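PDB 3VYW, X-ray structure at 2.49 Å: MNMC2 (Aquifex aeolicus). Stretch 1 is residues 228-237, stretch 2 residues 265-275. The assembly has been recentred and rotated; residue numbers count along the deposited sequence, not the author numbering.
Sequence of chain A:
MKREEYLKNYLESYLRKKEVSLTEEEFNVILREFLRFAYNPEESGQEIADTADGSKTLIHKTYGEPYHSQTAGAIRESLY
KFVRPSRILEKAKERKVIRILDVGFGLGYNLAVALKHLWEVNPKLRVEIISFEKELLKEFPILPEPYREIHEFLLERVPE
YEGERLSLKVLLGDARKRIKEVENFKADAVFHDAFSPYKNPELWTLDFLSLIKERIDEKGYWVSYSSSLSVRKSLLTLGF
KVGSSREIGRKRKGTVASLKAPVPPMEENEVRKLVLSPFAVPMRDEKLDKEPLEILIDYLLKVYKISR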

# COMPACT_ATOMS: atom_id res chain seq x y z
N SER A 228 -3.68 1.20 -9.66
CA SER A 228 -4.42 2.44 -9.73
C SER A 228 -3.79 3.43 -10.68
O SER A 228 -2.63 3.67 -10.66
CB SER A 228 -4.46 3.05 -8.35
OG SER A 228 -4.70 4.42 -8.35
N LEU A 229 -4.59 4.03 -11.51
CA LEU A 229 -4.12 4.98 -12.45
C LEU A 229 -3.52 6.16 -11.78
O LEU A 229 -2.55 6.68 -12.20
CB LEU A 229 -5.25 5.43 -13.33
CG LEU A 229 -5.70 4.41 -14.34
CD1 LEU A 229 -6.81 4.95 -15.16
CD2 LEU A 229 -4.57 4.06 -15.23
N SER A 230 -4.14 6.58 -10.71
CA SER A 230 -3.65 7.68 -9.95
C SER A 230 -2.30 7.38 -9.33
O SER A 230 -1.42 8.17 -9.39
CB SER A 230 -4.66 8.04 -8.89
OG SER A 230 -4.22 9.05 -8.04
N VAL A 231 -2.15 6.21 -8.79
CA VAL A 231 -0.89 5.81 -8.26
C VAL A 231 0.19 5.70 -9.31
O VAL A 231 1.26 6.14 -9.11
CB VAL A 231 -1.03 4.48 -7.53
CG1 VAL A 231 0.28 4.11 -6.90
CG2 VAL A 231 -2.08 4.58 -6.48
N ARG A 232 -0.10 5.11 -10.44
CA ARG A 232 0.89 5.01 -11.48
C ARG A 232 1.34 6.33 -12.04
O ARG A 232 2.48 6.49 -12.37
CB ARG A 232 0.39 4.13 -12.59
CG ARG A 232 0.24 2.72 -12.18
CD ARG A 232 -0.20 1.88 -13.32
NE ARG A 232 0.18 0.53 -13.05
CZ ARG A 232 -0.15 -0.49 -13.81
NH1 ARG A 232 -0.90 -0.29 -14.85
NH2 ARG A 232 0.23 -1.69 -13.50
N LYS A 233 0.43 7.25 -12.18
CA LYS A 233 0.73 8.55 -12.65
C LYS A 233 1.62 9.29 -11.70
O LYS A 233 2.44 10.01 -12.09
CB LYS A 233 -0.55 9.31 -12.99
CG LYS A 233 -0.39 10.77 -13.29
CD LYS A 233 -0.48 11.05 -14.76
CE LYS A 233 -0.64 12.52 -15.03
NZ LYS A 233 -2.00 12.86 -15.43
N SER A 234 1.40 9.12 -10.42
CA SER A 234 2.26 9.68 -9.40
C SER A 234 3.68 9.11 -9.40
O SER A 234 4.61 9.81 -9.22
CB SER A 234 1.62 9.46 -8.04
OG SER A 234 0.69 10.43 -7.75
N LEU A 235 3.81 7.82 -9.60
CA LEU A 235 5.09 7.21 -9.66
C LEU A 235 5.89 7.71 -10.83
O LEU A 235 7.05 7.91 -10.72
CB LEU A 235 4.95 5.70 -9.69
CG LEU A 235 4.55 5.01 -8.41
CD1 LEU A 235 3.94 3.69 -8.72
CD2 LEU A 235 5.72 4.78 -7.51
N LEU A 236 5.24 7.90 -11.96
CA LEU A 236 5.84 8.44 -13.14
C LEU A 236 6.29 9.84 -12.93
O LEU A 236 7.31 10.20 -13.38
CB LEU A 236 4.87 8.41 -14.30
CG LEU A 236 4.65 7.08 -14.98
CD1 LEU A 236 3.43 7.13 -15.86
CD2 LEU A 236 5.85 6.64 -15.76
N THR A 237 5.51 10.60 -12.21
CA THR A 237 5.84 11.95 -11.87
C THR A 237 7.10 12.03 -11.04
O THR A 237 7.85 12.95 -11.16
CB THR A 237 4.68 12.61 -11.15
OG1 THR A 237 3.56 12.59 -11.99
CG2 THR A 237 4.98 14.00 -10.80
N PRO A 265 6.85 -4.75 -18.59
CA PRO A 265 6.05 -3.70 -19.19
C PRO A 265 4.62 -3.97 -19.66
O PRO A 265 4.16 -5.02 -20.00
CB PRO A 265 6.95 -3.22 -20.31
CG PRO A 265 7.95 -4.30 -20.50
CD PRO A 265 7.63 -5.43 -19.60
N MSE A 266 4.11 -2.75 -19.17
CA MSE A 266 2.70 -2.62 -19.27
C MSE A 266 2.44 -2.68 -20.81
O MSE A 266 3.31 -2.46 -21.60
CB MSE A 266 2.13 -1.19 -18.91
CG MSE A 266 2.78 -0.65 -17.59
SE MSE A 266 1.85 0.95 -17.01
CE MSE A 266 2.56 2.34 -18.01
N GLU A 267 1.18 -2.64 -20.63
CA GLU A 267 0.81 -3.38 -21.77
C GLU A 267 0.14 -2.27 -22.50
O GLU A 267 -0.04 -1.24 -21.96
CB GLU A 267 -0.33 -4.24 -21.50
CG GLU A 267 0.19 -5.23 -20.53
CD GLU A 267 -0.08 -6.57 -21.17
OE1 GLU A 267 -0.98 -7.36 -20.83
OE2 GLU A 267 0.68 -6.74 -22.14
N GLU A 268 -0.28 -2.49 -23.73
CA GLU A 268 -0.78 -1.41 -24.52
C GLU A 268 -1.98 -0.74 -23.92
O GLU A 268 -2.02 0.45 -23.86
CB GLU A 268 -1.11 -1.93 -25.92
CG GLU A 268 -1.86 -0.97 -26.82
CD GLU A 268 -3.35 -1.25 -26.90
OE1 GLU A 268 -4.14 -0.29 -26.96
OE2 GLU A 268 -3.74 -2.43 -26.90
N ASN A 269 -2.95 -1.51 -23.47
CA ASN A 269 -4.20 -1.00 -22.94
C ASN A 269 -4.04 -0.27 -21.64
O ASN A 269 -4.82 0.56 -21.28
CB ASN A 269 -5.24 -2.08 -22.83
CG ASN A 269 -4.76 -3.25 -22.01
OD1 ASN A 269 -5.31 -3.55 -20.97
ND2 ASN A 269 -3.74 -3.93 -22.48
N GLU A 270 -3.02 -0.66 -20.91
CA GLU A 270 -2.66 -0.04 -19.69
C GLU A 270 -2.14 1.34 -19.87
O GLU A 270 -2.45 2.22 -19.13
CB GLU A 270 -1.63 -0.88 -18.98
CG GLU A 270 -2.24 -2.02 -18.21
CD GLU A 270 -1.27 -2.73 -17.31
OE1 GLU A 270 -0.29 -3.29 -17.82
OE2 GLU A 270 -1.49 -2.75 -16.10
N VAL A 271 -1.30 1.50 -20.85
CA VAL A 271 -0.71 2.76 -21.22
C VAL A 271 -1.74 3.71 -21.73
O VAL A 271 -1.67 4.87 -21.51
CB VAL A 271 0.37 2.52 -22.26
CG1 VAL A 271 1.03 3.80 -22.62
CG2 VAL A 271 1.38 1.57 -21.70
N ARG A 272 -2.66 3.16 -22.47
CA ARG A 272 -3.72 3.88 -23.07
C ARG A 272 -4.61 4.50 -22.06
O ARG A 272 -5.01 5.61 -22.19
CB ARG A 272 -4.49 2.93 -23.96
CG ARG A 272 -5.63 3.56 -24.70
CD ARG A 272 -6.14 2.71 -25.85
NE ARG A 272 -6.90 3.54 -26.76
CZ ARG A 272 -8.16 3.87 -26.57
NH1 ARG A 272 -8.83 3.41 -25.55
NH2 ARG A 272 -8.77 4.67 -27.42
N LYS A 273 -4.95 3.74 -21.05
CA LYS A 273 -5.77 4.19 -19.98
C LYS A 273 -5.07 5.25 -19.21
O LYS A 273 -5.65 6.19 -18.77
CB LYS A 273 -6.03 3.05 -19.05
CG LYS A 273 -7.35 2.39 -19.21
CD LYS A 273 -7.44 1.31 -18.18
CE LYS A 273 -7.15 -0.04 -18.78
NZ LYS A 273 -6.84 -1.04 -17.73
N LEU A 274 -3.80 5.04 -19.01
CA LEU A 274 -2.99 5.95 -18.30
C LEU A 274 -2.87 7.27 -19.01
O LEU A 274 -2.90 8.30 -18.42
CB LEU A 274 -1.67 5.29 -18.05
CG LEU A 274 -0.74 5.75 -16.98
CD1 LEU A 274 -1.41 5.94 -15.66
CD2 LEU A 274 0.41 4.81 -16.88
N VAL A 275 -2.71 7.22 -20.31
CA VAL A 275 -2.74 8.42 -21.11
C VAL A 275 -4.11 9.09 -21.19
O VAL A 275 -4.23 10.27 -21.03
CB VAL A 275 -2.20 8.14 -22.52
CG1 VAL A 275 -2.40 9.33 -23.40
CG2 VAL A 275 -0.75 7.81 -22.47
O HOH W 1 -2.15 1.72 -16.27

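What holds the two stretches together most strongly? A salt bridge does, between Arg232 and Glu270. Arg232 NH1 donates to Glu270 OE2 at 2.8 Å with a nearly straight N-H...O angle of 164°, while Arg232 NH2 reaches the same Glu270 OE2 at 3.3 Å and a more bent 135°. One carboxylate oxygen therefore accepts from both terminal nitrogens, lying near the guanidinium plane, where the N-H bonds point. Both residues are buried, so opposite charges offset each other away from bulk solvent.

What else surrounds the guanidinium? Water 1 accepts from Arg232 NH1 at 2.8 Å and donates to the backbone Glu270 O at 2.9 Å, giving the arginine a second, indirect link to the same residue. Over one face of the guanidinium sits the selenium of selenomethionine Met266, with SE 3.7 Å from Arg232 NH1. This large, polarizable atom packs against the flat group and leaves its edge free for hydrogen bonding.

How are the backbones arranged around this polar site? The two helices, 229-237 and 268-275, cross almost at right angles, at -84°, with their axes 10.3 Å apart at closest approach. Such a crossing confines the contact to a compact patch; the CA atoms of Leu229 and Leu274 come within 6.0 Å. Ser228 caps the first helix, its OG accepting from Val231 N at 3.1 Å.

Which side chains fill the space between the helices? Leu274 is the central knob, set among Leu229, Arg232, Lys233 and Leu236. Its CD1 lies 3.7 Å from Leu229 CD2 and 4.0 Å from Arg232 CB, while its CD2 meets Leu236 CD1 at 3.9 Å. Arg232 thus serves both chemistries: its aliphatic base lines the hole, and its charged end reaches Glu270.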